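Local coordinates for MOBA relate protein (Mycobacterium sp., PDB 2WAW) that is of unknown function but, as a MobA-like protein with a nucleotidyltransferase-type fold, probably binds or transfers a nucleotide, at residues Val10-Tyr15 with Pro22-Pro27; Tyr15-Gly20 with Val74-Leu79; Gly104-Ile109 with Ile135-Trp140; Cys44-Leu49 with Gly98-Leu103; Phe146-Glu151 with Gly165-Arg170. All blocks are in the same frame, centred on the assembly; numbering follows the deposited sequence.

Interaction 1: Val10-Tyr15 with Pro22-Pro27; sequences VLAAGY and PKQLLP
Lys23 crosses to the main chain of Tyr15 in a buried side-chain-to-backbone contact, set where the loop leaving the carboxyl end of strand 6-12 folds back over itself. Its ammonium nitrogen gives Tyr15 O a hydrogen bond, NZ to O 2.9 Å. The nitrogen does not arrive in the plane of that peptide: it stands above it, 41° out. Reach comes from a chain that is straight beyond CG, and the methylenes are used as well as the tip, with Lys23 CE lying 3.8 Å from Gly14 O. Lys23 NZ also rests 3.5 Å from Tyr15 CB, while the phenol ring leads away from the contact. A second carbonyl, Val182 O, takes another hydrogen bond from NZ, and Asp105 adds a long, weak ion pair, so the buried charge is met mainly by backbone oxygens. Next along the short 3-10 segment 23-25, Gln24 bends at its second torsion (79°) and brings its amide group in beside the carbonyls of Ala12 and Gly14. Gln24 CG lies 4.4 Å from Ala12 CB. Gly14 and Tyr15 both have positive phi, which turns the chain sharply after the strand. A glycine-containing loop after the first strand, followed by a lysine that folds back on it, matches the LAAGxSxRxGxxK signature of the MobA-like nucleotidyltransferases, where it typically forms part of the nucleotide pocket.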
# COMPACT_ATOMS: atom_id res chain seq x y z
N VAL A 10 -1.74 1.25 -4.09
CA VAL A 10 -1.99 0.10 -3.25
C VAL A 10 -1.39 -1.12 -3.94
O VAL A 10 -1.86 -1.53 -5.03
CB VAL A 10 -3.49 -0.10 -3.03
CG1 VAL A 10 -3.76 -1.39 -2.23
CG2 VAL A 10 -4.10 1.07 -2.29
N LEU A 11 -0.36 -1.68 -3.33
CA LEU A 11 0.33 -2.86 -3.89
C LEU A 11 -0.40 -4.11 -3.45
O LEU A 11 -0.43 -4.44 -2.25
CB LEU A 11 1.81 -2.89 -3.46
CG LEU A 11 2.59 -1.63 -3.86
CD1 LEU A 11 3.95 -1.64 -3.15
CD2 LEU A 11 2.82 -1.58 -5.37
N ALA A 12 -1.05 -4.77 -4.41
CA ALA A 12 -1.93 -5.91 -4.10
C ALA A 12 -1.70 -7.10 -5.02
O ALA A 12 -2.62 -7.88 -5.27
CB ALA A 12 -3.40 -5.47 -4.11
N ALA A 13 -0.47 -7.22 -5.49
CA ALA A 13 -0.06 -8.29 -6.40
C ALA A 13 0.76 -9.35 -5.64
O ALA A 13 1.77 -9.03 -4.99
CB ALA A 13 0.75 -7.71 -7.57
N GLY A 14 0.31 -10.59 -5.71
CA GLY A 14 1.05 -11.71 -5.11
C GLY A 14 1.09 -11.76 -3.60
O GLY A 14 0.13 -11.35 -2.93
N TYR A 15 2.19 -12.33 -3.07
CA TYR A 15 2.44 -12.50 -1.64
C TYR A 15 1.34 -13.30 -0.95
O TYR A 15 1.06 -13.07 0.23
CB TYR A 15 2.65 -11.14 -0.94
CG TYR A 15 3.82 -10.34 -1.47
CD1 TYR A 15 3.64 -9.28 -2.36
CD2 TYR A 15 5.12 -10.64 -1.04
CE1 TYR A 15 4.73 -8.54 -2.82
CE2 TYR A 15 6.20 -9.92 -1.50
CZ TYR A 15 6.01 -8.87 -2.39
OH TYR A 15 7.11 -8.16 -2.83
N PRO A 22 -6.11 -16.60 -2.73
CA PRO A 22 -5.77 -15.17 -2.87
C PRO A 22 -6.16 -14.36 -1.62
O PRO A 22 -7.35 -14.27 -1.29
CB PRO A 22 -6.59 -14.74 -4.11
CG PRO A 22 -6.86 -16.04 -4.88
CD PRO A 22 -7.11 -17.02 -3.75
N LYS A 23 -5.18 -13.80 -0.92
CA LYS A 23 -5.49 -13.10 0.33
C LYS A 23 -6.39 -11.87 0.09
O LYS A 23 -7.14 -11.47 0.98
CB LYS A 23 -4.22 -12.71 1.09
CG LYS A 23 -3.38 -11.62 0.44
CD LYS A 23 -2.04 -11.59 1.21
CE LYS A 23 -1.07 -10.63 0.63
NZ LYS A 23 0.17 -10.65 1.46
N GLN A 24 -6.30 -11.30 -1.11
CA GLN A 24 -7.08 -10.11 -1.49
C GLN A 24 -8.58 -10.37 -1.29
O GLN A 24 -9.34 -9.44 -0.99
CB GLN A 24 -6.79 -9.75 -2.98
CG GLN A 24 -5.32 -9.35 -3.30
CD GLN A 24 -4.35 -10.54 -3.46
OE1 GLN A 24 -3.11 -10.36 -3.55
NE2 GLN A 24 -4.90 -11.75 -3.49
N LEU A 25 -8.98 -11.61 -1.45
CA LEU A 25 -10.37 -12.00 -1.42
C LEU A 25 -10.87 -12.58 -0.10
O LEU A 25 -11.99 -12.88 0.02
CB LEU A 25 -10.70 -12.95 -2.59
CG LEU A 25 -10.39 -12.41 -3.97
CD1 LEU A 25 -10.48 -13.41 -4.99
CD2 LEU A 25 -11.27 -11.24 -4.33
N LEU A 26 -10.00 -12.71 0.87
CA LEU A 26 -10.41 -13.20 2.20
C LEU A 26 -11.52 -12.33 2.82
O LEU A 26 -11.42 -11.10 2.83
CB LEU A 26 -9.22 -13.23 3.12
CG LEU A 26 -8.11 -14.20 2.73
CD1 LEU A 26 -6.83 -13.85 3.51
CD2 LEU A 26 -8.52 -15.66 2.94
N PRO A 27 -12.58 -12.97 3.34
CA PRO A 27 -13.65 -12.23 3.96
C PRO A 27 -13.14 -11.41 5.14
O PRO A 27 -12.36 -11.91 5.95
CB PRO A 27 -14.59 -13.34 4.46
CG PRO A 27 -14.34 -14.47 3.55
CD PRO A 27 -12.85 -14.42 3.30

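Interaction 2: Tyr15-Gly20 with Val74-Leu79; sequences YSRRLG and VDDAGL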
# COMPACT_ATOMS: atom_id res chain seq x y z
N TYR A 15 2.19 -12.33 -3.07
CA TYR A 15 2.44 -12.50 -1.64
C TYR A 15 1.34 -13.30 -0.95
O TYR A 15 1.06 -13.07 0.23
CB TYR A 15 2.65 -11.14 -0.94
CG TYR A 15 3.82 -10.34 -1.47
CD1 TYR A 15 3.64 -9.28 -2.36
CD2 TYR A 15 5.12 -10.64 -1.04
CE1 TYR A 15 4.73 -8.54 -2.82
CE2 TYR A 15 6.20 -9.92 -1.50
CZ TYR A 15 6.01 -8.87 -2.39
OH TYR A 15 7.11 -8.16 -2.83
N SER A 16 0.79 -14.31 -1.64
CA SER A 16 -0.34 -15.10 -1.14
C SER A 16 -0.09 -16.60 -1.04
O SER A 16 -0.98 -17.36 -0.67
CB SER A 16 -1.58 -14.90 -2.03
OG SER A 16 -2.21 -13.65 -1.81
N ARG A 17 1.12 -17.06 -1.38
CA ARG A 17 1.37 -18.52 -1.44
C ARG A 17 1.16 -19.26 -0.13
O ARG A 17 0.69 -20.41 -0.14
CB ARG A 17 2.75 -18.86 -2.05
CG ARG A 17 2.84 -18.50 -3.50
CD ARG A 17 4.09 -19.07 -4.08
NE ARG A 17 4.31 -18.60 -5.45
CZ ARG A 17 5.08 -19.21 -6.33
NH1 ARG A 17 5.70 -20.34 -6.01
NH2 ARG A 17 5.23 -18.69 -7.53
N ARG A 18 1.48 -18.61 0.99
CA ARG A 18 1.33 -19.25 2.30
C ARG A 18 -0.13 -19.45 2.69
O ARG A 18 -0.46 -20.42 3.35
CB ARG A 18 2.07 -18.49 3.39
CG ARG A 18 3.59 -18.43 3.25
CD ARG A 18 4.26 -19.84 3.26
NE ARG A 18 3.74 -20.70 4.33
CZ ARG A 18 4.03 -20.56 5.62
NH1 ARG A 18 5.04 -19.79 6.00
NH2 ARG A 18 3.30 -21.17 6.53
N LEU A 19 -1.00 -18.53 2.29
CA LEU A 19 -2.43 -18.66 2.56
C LEU A 19 -3.06 -19.84 1.83
O LEU A 19 -3.99 -20.47 2.33
CB LEU A 19 -3.18 -17.38 2.17
CG LEU A 19 -3.13 -16.08 2.97
CD1 LEU A 19 -3.68 -16.28 4.38
CD2 LEU A 19 -1.73 -15.48 2.99
N GLY A 20 -2.55 -20.12 0.63
CA GLY A 20 -3.13 -21.13 -0.23
C GLY A 20 -4.35 -20.68 -1.01
O GLY A 20 -5.04 -21.49 -1.62
N VAL A 74 -0.06 -7.32 -13.44
CA VAL A 74 1.29 -7.84 -13.67
C VAL A 74 1.31 -9.37 -13.57
O VAL A 74 0.36 -9.99 -13.09
CB VAL A 74 2.34 -7.22 -12.71
CG1 VAL A 74 2.38 -5.69 -12.84
CG2 VAL A 74 2.06 -7.61 -11.25
N ASP A 75 2.39 -9.96 -14.08
CA ASP A 75 2.62 -11.40 -13.93
C ASP A 75 3.07 -11.71 -12.51
O ASP A 75 3.64 -10.84 -11.82
CB ASP A 75 3.72 -11.85 -14.89
CG ASP A 75 3.30 -11.72 -16.34
OD1 ASP A 75 4.18 -11.42 -17.18
OD2 ASP A 75 2.11 -11.92 -16.64
N ASP A 76 2.85 -12.94 -12.07
CA ASP A 76 3.48 -13.44 -10.85
C ASP A 76 5.01 -13.40 -10.99
O ASP A 76 5.55 -13.71 -12.07
CB ASP A 76 3.06 -14.88 -10.59
CG ASP A 76 3.42 -15.33 -9.18
OD1 ASP A 76 2.85 -14.75 -8.23
OD2 ASP A 76 4.26 -16.24 -9.03
N ALA A 77 5.70 -13.06 -9.90
CA ALA A 77 7.16 -12.88 -9.93
C ALA A 77 7.94 -13.91 -9.10
O ALA A 77 9.17 -13.85 -8.99
CB ALA A 77 7.53 -11.48 -9.50
N GLY A 78 7.22 -14.88 -8.54
CA GLY A 78 7.86 -15.91 -7.73
C GLY A 78 7.43 -15.80 -6.27
O GLY A 78 6.80 -14.81 -5.85
N LEU A 79 7.78 -16.81 -5.50
CA LEU A 79 7.44 -16.87 -4.10
C LEU A 79 8.08 -15.73 -3.31
O LEU A 79 9.26 -15.45 -3.47
CB LEU A 79 7.89 -18.21 -3.53
CG LEU A 79 7.54 -18.44 -2.06
CD1 LEU A 79 7.35 -19.91 -1.82
CD2 LEU A 79 8.63 -17.88 -1.12
O HOH W 1 4.33 -13.62 -4.35
O HOH W 2 3.45 -15.79 -5.92
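Arg17 and Asp76 form a salt bridge at the surface, joining the signature loop after strand 6-12 of this MobA-like fold to the loop that leads from strand 70-73 toward helix 84-90. Arg17 NH2 donates to Asp76 OD2 over 3.0 Å, with a reasonably straight N-H...O angle of 154°. The oxygen sits in the guanidinium plane and is met on its syn side, and the two flat groups are only 20° apart. A chain extended from CG to NE carries the arginine there, across the main chain of Gly78 and Leu79. Leu79 N lies 3.7 Å above one face of the guanidinium, over its centre, and the aliphatic part is in contact too, with Arg17 CD 3.9 Å from Leu79 CB.

Further out, Gly78 N makes a weak hydrogen bond to Asp76 OD2, which may help to set the carboxylate. Arg17 and Leu79 also touch a crystal neighbour, so the lattice may have some say in how they lie. Water completes the link twice. One molecule takes a hydrogen bond from Tyr15 N and lies near Gly78 O; the other accepts from Arg17 NE at 3.0 Å and sits 2.6 Å from Asp76 OD1.

Interaction 3: Gly104-Ile109 with Ile135-Trp140; sequences GDQPGI and IGHPFW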
# COMPACT_ATOMS: atom_id res chain seq x y z
N GLY A 104 -2.12 -3.92 -0.06
CA GLY A 104 -3.54 -4.26 -0.19
C GLY A 104 -4.10 -4.99 1.03
O GLY A 104 -5.34 -5.08 1.20
N ASP A 105 -3.20 -5.50 1.87
CA ASP A 105 -3.55 -6.30 3.04
C ASP A 105 -3.33 -5.57 4.38
O ASP A 105 -3.25 -6.20 5.44
CB ASP A 105 -2.85 -7.68 3.04
CG ASP A 105 -1.34 -7.59 2.88
OD1 ASP A 105 -0.90 -7.06 1.83
OD2 ASP A 105 -0.60 -8.08 3.77
N GLN A 106 -3.30 -4.26 4.34
CA GLN A 106 -3.20 -3.42 5.51
C GLN A 106 -4.37 -2.43 5.68
O GLN A 106 -4.20 -1.24 5.54
CB GLN A 106 -1.93 -2.58 5.44
CG GLN A 106 -0.65 -3.28 5.42
CD GLN A 106 0.54 -2.38 5.03
OE1 GLN A 106 0.68 -1.96 3.90
NE2 GLN A 106 1.38 -2.14 5.96
N PRO A 107 -5.55 -2.95 5.96
CA PRO A 107 -6.75 -2.10 6.03
C PRO A 107 -6.81 -1.21 7.26
O PRO A 107 -7.66 -0.30 7.33
CB PRO A 107 -7.90 -3.11 6.06
CG PRO A 107 -7.31 -4.36 6.67
CD PRO A 107 -5.87 -4.38 6.14
N GLY A 108 -5.94 -1.48 8.24
CA GLY A 108 -5.91 -0.72 9.50
C GLY A 108 -5.24 0.63 9.42
O GLY A 108 -5.27 1.40 10.37
N ILE A 109 -4.58 0.93 8.30
CA ILE A 109 -4.07 2.28 8.05
C ILE A 109 -5.25 3.24 8.05
O ILE A 109 -6.36 2.86 7.68
CB ILE A 109 -3.33 2.27 6.67
CG1 ILE A 109 -1.98 1.55 6.82
CG2 ILE A 109 -3.12 3.69 6.13
CD1 ILE A 109 -1.33 1.24 5.46
N ILE A 135 8.50 1.56 12.63
CA ILE A 135 8.23 2.20 11.34
C ILE A 135 7.35 1.29 10.49
O ILE A 135 7.52 0.06 10.53
CB ILE A 135 9.57 2.45 10.59
CG1 ILE A 135 10.43 3.49 11.33
CG2 ILE A 135 9.35 2.82 9.11
CD1 ILE A 135 9.78 4.84 11.53
N GLY A 136 6.45 1.86 9.70
CA GLY A 136 5.68 1.05 8.78
C GLY A 136 4.93 1.87 7.77
O GLY A 136 4.97 3.10 7.77
N HIS A 137 4.25 1.15 6.88
CA HIS A 137 3.37 1.77 5.89
C HIS A 137 2.28 2.59 6.57
O HIS A 137 1.92 2.31 7.72
CB HIS A 137 2.70 0.70 5.01
CG HIS A 137 3.65 -0.00 4.08
ND1 HIS A 137 4.37 -1.12 4.46
CD2 HIS A 137 3.99 0.25 2.79
CE1 HIS A 137 5.11 -1.52 3.44
NE2 HIS A 137 4.90 -0.72 2.42
N PRO A 138 1.77 3.63 5.89
CA PRO A 138 2.11 4.08 4.52
C PRO A 138 3.45 4.81 4.41
O PRO A 138 3.94 5.42 5.40
CB PRO A 138 0.93 5.00 4.16
CG PRO A 138 0.48 5.57 5.52
CD PRO A 138 0.70 4.44 6.50
N PHE A 139 4.04 4.73 3.21
CA PHE A 139 5.30 5.43 2.90
C PHE A 139 5.02 6.54 1.89
O PHE A 139 4.14 6.39 1.04
CB PHE A 139 6.34 4.50 2.28
CG PHE A 139 6.80 3.36 3.16
CD1 PHE A 139 6.82 3.48 4.55
CD2 PHE A 139 7.25 2.19 2.57
CE1 PHE A 139 7.29 2.42 5.35
CE2 PHE A 139 7.73 1.13 3.35
CZ PHE A 139 7.74 1.24 4.73
N TRP A 140 5.76 7.64 1.99
CA TRP A 140 5.75 8.67 0.96
C TRP A 140 7.04 8.58 0.19
O TRP A 140 8.10 8.49 0.79
CB TRP A 140 5.61 10.05 1.61
CG TRP A 140 6.10 11.21 0.79
CD1 TRP A 140 7.35 11.77 0.82
CD2 TRP A 140 5.34 11.98 -0.15
NE1 TRP A 140 7.41 12.83 -0.05
CE2 TRP A 140 6.20 12.98 -0.66
CE3 TRP A 140 4.02 11.91 -0.63
CZ2 TRP A 140 5.77 13.92 -1.63
CZ3 TRP A 140 3.59 12.84 -1.57
CH2 TRP A 140 4.47 13.83 -2.07
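Gln106 and Ile109 face His137 and Pro138 where the loop after strand 98-103 meets the corner of strand 134-142, at the carboxyl end of strand 98-103 in the mixed sheet of this MobA-like, GT-A-type alpha/beta fold. The apolar half of the contact belongs to Ile109 and Pro138. Both branches of the isoleucine work on the proline ring: CG2 lies 3.9 Å from Pro138 CD, and CD1 approaches the same carbon just as closely. The two side chains slide past each other in opposite directions. CD1 also brushes the peptide ahead of the proline, which is cis. Val114 of helix 111-121 touches both residues.

The other half is an amide against a histidine. Gln106 is extended beyond CG and brings its head to the root of the imidazole, NE2 coming 3.3 Å from His137 CB. Amide and ring stand nearly perpendicular, 81° apart, and the nitrogen approaches the ring obliquely. What holds the amide is elsewhere: Gln106 OE1 accepts a hydrogen bond from Leu103 N, at the end of the preceding strand.

Backbone shape brings these groups together. Gln106 to Ile109 form a type I turn, which puts its first and last residues on the side facing the corner. At that corner the chain changes direction at His137, whose carbonyl oxygen is hydrogen-bonded by Tyr131 OH. Two residues on, Phe139 folds its ring back against the imidazole, with CE2 3.5 Å above the plane of the His137 ring and offset toward its rim.

Interaction 4: Cys44-Leu49 with Gly98-Leu103; sequences CPFDQL and GIVLML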
# COMPACT_ATOMS: atom_id res chain seq x y z
N CYS A 44 -8.72 8.82 1.41
CA CYS A 44 -7.47 9.58 1.56
C CYS A 44 -7.44 10.74 0.56
O CYS A 44 -8.15 10.69 -0.44
CB CYS A 44 -6.26 8.69 1.31
SG CYS A 44 -6.10 7.39 2.56
N PRO A 45 -6.58 11.74 0.82
CA PRO A 45 -6.48 12.89 -0.08
C PRO A 45 -5.58 12.60 -1.28
O PRO A 45 -4.49 13.18 -1.43
CB PRO A 45 -5.90 14.00 0.82
CG PRO A 45 -5.26 13.30 2.00
CD PRO A 45 -5.69 11.85 1.99
N PHE A 46 -6.01 11.65 -2.11
CA PHE A 46 -5.30 11.36 -3.35
C PHE A 46 -6.06 11.95 -4.52
O PHE A 46 -7.30 11.97 -4.52
CB PHE A 46 -5.23 9.85 -3.60
CG PHE A 46 -4.55 9.06 -2.50
CD1 PHE A 46 -3.39 9.53 -1.88
CD2 PHE A 46 -5.07 7.82 -2.09
CE1 PHE A 46 -2.74 8.77 -0.88
CE2 PHE A 46 -4.45 7.05 -1.10
CZ PHE A 46 -3.27 7.52 -0.48
N ASP A 47 -5.32 12.35 -5.55
CA ASP A 47 -5.92 12.76 -6.82
C ASP A 47 -6.13 11.56 -7.75
O ASP A 47 -6.94 11.62 -8.69
CB ASP A 47 -5.01 13.74 -7.55
CG ASP A 47 -4.88 15.08 -6.84
OD1 ASP A 47 -5.68 15.40 -5.94
OD2 ASP A 47 -3.95 15.82 -7.22
N GLN A 48 -5.38 10.49 -7.49
CA GLN A 48 -5.39 9.30 -8.32
C GLN A 48 -5.12 8.13 -7.38
O GLN A 48 -4.33 8.27 -6.45
CB GLN A 48 -4.27 9.38 -9.37
CG GLN A 48 -4.03 8.09 -10.16
CD GLN A 48 -2.85 8.18 -11.10
OE1 GLN A 48 -1.85 8.87 -10.81
NE2 GLN A 48 -2.94 7.46 -12.20
N LEU A 49 -5.75 7.00 -7.65
CA LEU A 49 -5.49 5.80 -6.92
C LEU A 49 -5.25 4.62 -7.85
O LEU A 49 -6.08 4.26 -8.58
CB LEU A 49 -6.63 5.49 -5.96
CG LEU A 49 -6.56 4.28 -5.04
CD1 LEU A 49 -5.32 4.32 -4.19
CD2 LEU A 49 -7.78 4.26 -4.17
N GLY A 98 4.47 13.17 -5.61
CA GLY A 98 4.99 11.93 -5.04
C GLY A 98 3.86 10.93 -4.95
O GLY A 98 2.71 11.22 -5.35
N ILE A 99 4.18 9.75 -4.44
CA ILE A 99 3.17 8.74 -4.22
C ILE A 99 3.15 8.36 -2.77
O ILE A 99 4.14 8.53 -2.07
CB ILE A 99 3.41 7.46 -5.06
CG1 ILE A 99 4.77 6.79 -4.70
CG2 ILE A 99 3.24 7.78 -6.57
CD1 ILE A 99 5.06 5.47 -5.45
N VAL A 100 2.01 7.83 -2.34
CA VAL A 100 1.90 7.15 -1.07
C VAL A 100 1.69 5.67 -1.34
O VAL A 100 0.77 5.29 -2.08
CB VAL A 100 0.74 7.73 -0.21
CG1 VAL A 100 0.45 6.84 1.02
CG2 VAL A 100 1.04 9.16 0.20
N LEU A 101 2.57 4.85 -0.75
CA LEU A 101 2.57 3.39 -0.92
C LEU A 101 1.94 2.68 0.24
O LEU A 101 2.29 2.94 1.38
CB LEU A 101 4.02 2.89 -1.04
CG LEU A 101 4.85 3.25 -2.26
CD1 LEU A 101 6.28 2.78 -2.03
CD2 LEU A 101 4.26 2.62 -3.52
N MET A 102 1.03 1.77 -0.07
CA MET A 102 0.50 0.93 0.98
C MET A 102 0.22 -0.45 0.42
O MET A 102 0.23 -0.66 -0.79
CB MET A 102 -0.75 1.53 1.58
CG MET A 102 -1.98 1.26 0.78
SD MET A 102 -3.34 2.16 1.49
CE MET A 102 -3.31 3.67 0.51
N LEU A 103 0.09 -1.42 1.32
CA LEU A 103 -0.18 -2.80 0.91
C LEU A 103 -1.68 -3.06 0.87
O LEU A 103 -2.42 -2.53 1.69
CB LEU A 103 0.48 -3.81 1.87
CG LEU A 103 2.02 -3.72 2.00
CD1 LEU A 103 2.54 -4.87 2.86
CD2 LEU A 103 2.71 -3.74 0.65
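Phe46 turns its CG away from its own carbonyl carbon (chi1 -58°), which sends the ring inward from the loop before strand 48-53 to meet Val100 and Met102. Met102 meets it from strand 98-103, its CG lodged between backbone N and carbonyl carbon (chi1 82°) and its chain bent at the third torsion, so that the terminal methyl swings round to the phenylalanine. Met102 is modelled in two conformers, so its methyl contact is less certain than the valine's. In the conformer described here, Met102 CE sits at the ring edge, close to its plane, 3.9 Å from Phe46 CE2. The valine meets the neighbouring part of the rim: Phe46 CE1 is 3.7 Å from Val100 CB, and both valine methyls lie just beyond. Val100 approaches the ring obliquely, and the two side chains run at about a right angle to each other.

In the Rossmann-like sheet of this GT-A-type domain, strand 6-12 lies between strands 48-53 and 98-103. The two segments therefore share no backbone hydrogen bonds, and the phenylalanine reaches across to the strand beyond its neighbour. Val100 and Met102, two positions apart on strand 98-103, both point to the same side of the sheet, where helices 33-42 and 111-121 pack: Met102 touches Met40 and Ala41, while Val100 touches Ile118 and Phe46 touches Val114. One face of the phenylalanine ring is covered from within its own loop by Cys44 CB, 3.4 Å above the Phe46 ring plane and offset toward the rim. Between them Pro45 centres an inverse gamma turn that folds the chain tightly enough to bring the cysteine over the ring.

Interaction 5: Phe146-Glu151 with Gly165-Arg170; sequences FGDLAE and GRHGVR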
# COMPACT_ATOMS: atom_id res chain seq x y z
N PHE A 146 11.62 8.44 -7.92
CA PHE A 146 10.88 7.44 -8.71
C PHE A 146 11.83 6.50 -9.46
O PHE A 146 11.58 5.30 -9.54
CB PHE A 146 9.92 8.12 -9.71
CG PHE A 146 8.63 8.63 -9.11
CD1 PHE A 146 8.37 8.57 -7.73
CD2 PHE A 146 7.67 9.20 -9.95
CE1 PHE A 146 7.17 9.07 -7.21
CE2 PHE A 146 6.47 9.70 -9.45
CZ PHE A 146 6.21 9.63 -8.06
N GLY A 147 12.93 7.03 -10.01
CA GLY A 147 13.93 6.19 -10.68
C GLY A 147 14.53 5.11 -9.80
O GLY A 147 14.69 3.96 -10.22
N ASP A 148 14.85 5.47 -8.55
CA ASP A 148 15.41 4.52 -7.59
C ASP A 148 14.41 3.42 -7.18
O ASP A 148 14.79 2.25 -7.03
CB ASP A 148 15.94 5.27 -6.35
CG ASP A 148 16.93 6.36 -6.72
OD1 ASP A 148 18.14 6.10 -6.64
OD2 ASP A 148 16.50 7.47 -7.13
N LEU A 149 13.15 3.81 -6.98
CA LEU A 149 12.08 2.86 -6.74
C LEU A 149 11.98 1.85 -7.86
O LEU A 149 11.84 0.65 -7.60
CB LEU A 149 10.73 3.57 -6.68
CG LEU A 149 10.17 4.08 -5.37
CD1 LEU A 149 8.72 4.40 -5.64
CD2 LEU A 149 10.29 3.06 -4.25
N ALA A 150 12.05 2.34 -9.09
CA ALA A 150 11.89 1.50 -10.27
C ALA A 150 12.95 0.40 -10.31
O ALA A 150 12.69 -0.70 -10.78
CB ALA A 150 11.94 2.35 -11.53
N GLU A 151 14.14 0.71 -9.77
CA GLU A 151 15.28 -0.21 -9.75
C GLU A 151 15.28 -1.24 -8.61
O GLU A 151 16.16 -2.11 -8.57
CB GLU A 151 16.59 0.58 -9.71
CG GLU A 151 16.88 1.37 -10.97
CD GLU A 151 17.96 2.42 -10.78
OE1 GLU A 151 18.83 2.23 -9.91
OE2 GLU A 151 17.93 3.43 -11.52
N GLY A 165 20.47 5.35 3.62
CA GLY A 165 21.11 6.60 4.04
C GLY A 165 21.45 7.58 2.92
O GLY A 165 22.02 8.65 3.17
N ARG A 166 21.10 7.22 1.68
CA ARG A 166 21.35 8.10 0.53
C ARG A 166 20.35 9.25 0.45
O ARG A 166 20.64 10.29 -0.14
CB ARG A 166 21.30 7.33 -0.80
CG ARG A 166 22.09 6.04 -0.87
CD ARG A 166 21.74 5.32 -2.16
NE ARG A 166 21.36 3.92 -1.94
CZ ARG A 166 20.55 3.23 -2.74
NH1 ARG A 166 20.01 3.80 -3.81
NH2 ARG A 166 20.27 1.96 -2.46
N HIS A 167 19.15 9.04 1.01
CA HIS A 167 18.07 10.01 0.89
C HIS A 167 17.54 10.40 2.26
O HIS A 167 17.58 9.60 3.19
CB HIS A 167 16.92 9.42 0.07
CG HIS A 167 17.32 8.95 -1.30
ND1 HIS A 167 17.36 7.62 -1.64
CD2 HIS A 167 17.70 9.64 -2.40
CE1 HIS A 167 17.74 7.50 -2.90
NE2 HIS A 167 17.96 8.72 -3.39
N GLY A 168 17.05 11.63 2.36
CA GLY A 168 16.38 12.09 3.58
C GLY A 168 15.13 11.26 3.80
O GLY A 168 14.38 11.00 2.86
N VAL A 169 14.95 10.83 5.04
CA VAL A 169 13.79 10.03 5.41
C VAL A 169 13.13 10.66 6.61
O VAL A 169 13.68 10.65 7.74
CB VAL A 169 14.18 8.56 5.73
CG1 VAL A 169 12.97 7.77 6.23
CG2 VAL A 169 14.79 7.90 4.50
N ARG A 170 11.94 11.22 6.40
CA ARG A 170 11.25 11.89 7.48
C ARG A 170 10.32 10.93 8.21
O ARG A 170 9.48 10.30 7.58
CB ARG A 170 10.48 13.07 6.94
CG ARG A 170 10.10 14.05 7.98
CD ARG A 170 9.60 15.33 7.35
NE ARG A 170 9.50 16.36 8.37
CZ ARG A 170 9.05 17.60 8.17
NH1 ARG A 170 8.59 17.96 6.98
NH2 ARG A 170 9.03 18.45 9.17
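Asp148 lays its carboxylate against the edge of the His167 imidazole, near the plane of that ring, with OD1 4.0 Å from His167 CE1. The carboxylate is turned steeply to the ring, 75° between the planes, and this is van der Waals contact with no hydrogen bond. Arg166, the residue before His167 in the same segment, comes to a similar distance: Arg166 NH1 stands 4.1 Å from Asp148 OD1, and the oxygen lies at the edge of the guanidinium, near its plane. Opposite charges at this distance should attract, but they fall short of a salt bridge. Arg166 is bent at its third torsion (-129°), between the usual staggered positions; both it and His167 touch a crystal neighbour, so the lattice may influence how they lie.

Within the GT-A-type fold this joins helix 146-150, which follows strand 134-142, to the turn between helix 158-163 and strand 169-173, the outermost strand at one end of the main sheet. Gly165, with positive phi, breaks the helical path just before Arg166 and His167. Leu161 on helix 158-163 touches Asp148, Arg166 and His167 alike. His167 also packs on Ile126 of the adjoining strand, and Arg166 CB lies 4.0 Å above one face of the His167 ring, offset toward the rim.

Interactions 1, 3 and 4 are buried, while 2 and 5 lie at the surface. The first two share Tyr15 and draw on overlapping parts of the signature loop, one satisfying a buried ammonium with carbonyls, the other pairing an exposed arginine with a carboxylate and water. Interactions 1, 3 and 4 meet on the central strands: Leu11 O bonds Gly104 N, Leu11 N bonds Met102 O, and Phe139 O bonds Leu101 N. Interaction 4 is wholly apolar, interaction 3 mixes apolar packing with an amide, and interaction 5 sets charges near each other without a bond. Ile99 packs on Phe146 and Leu149, tying interaction 4 to 5.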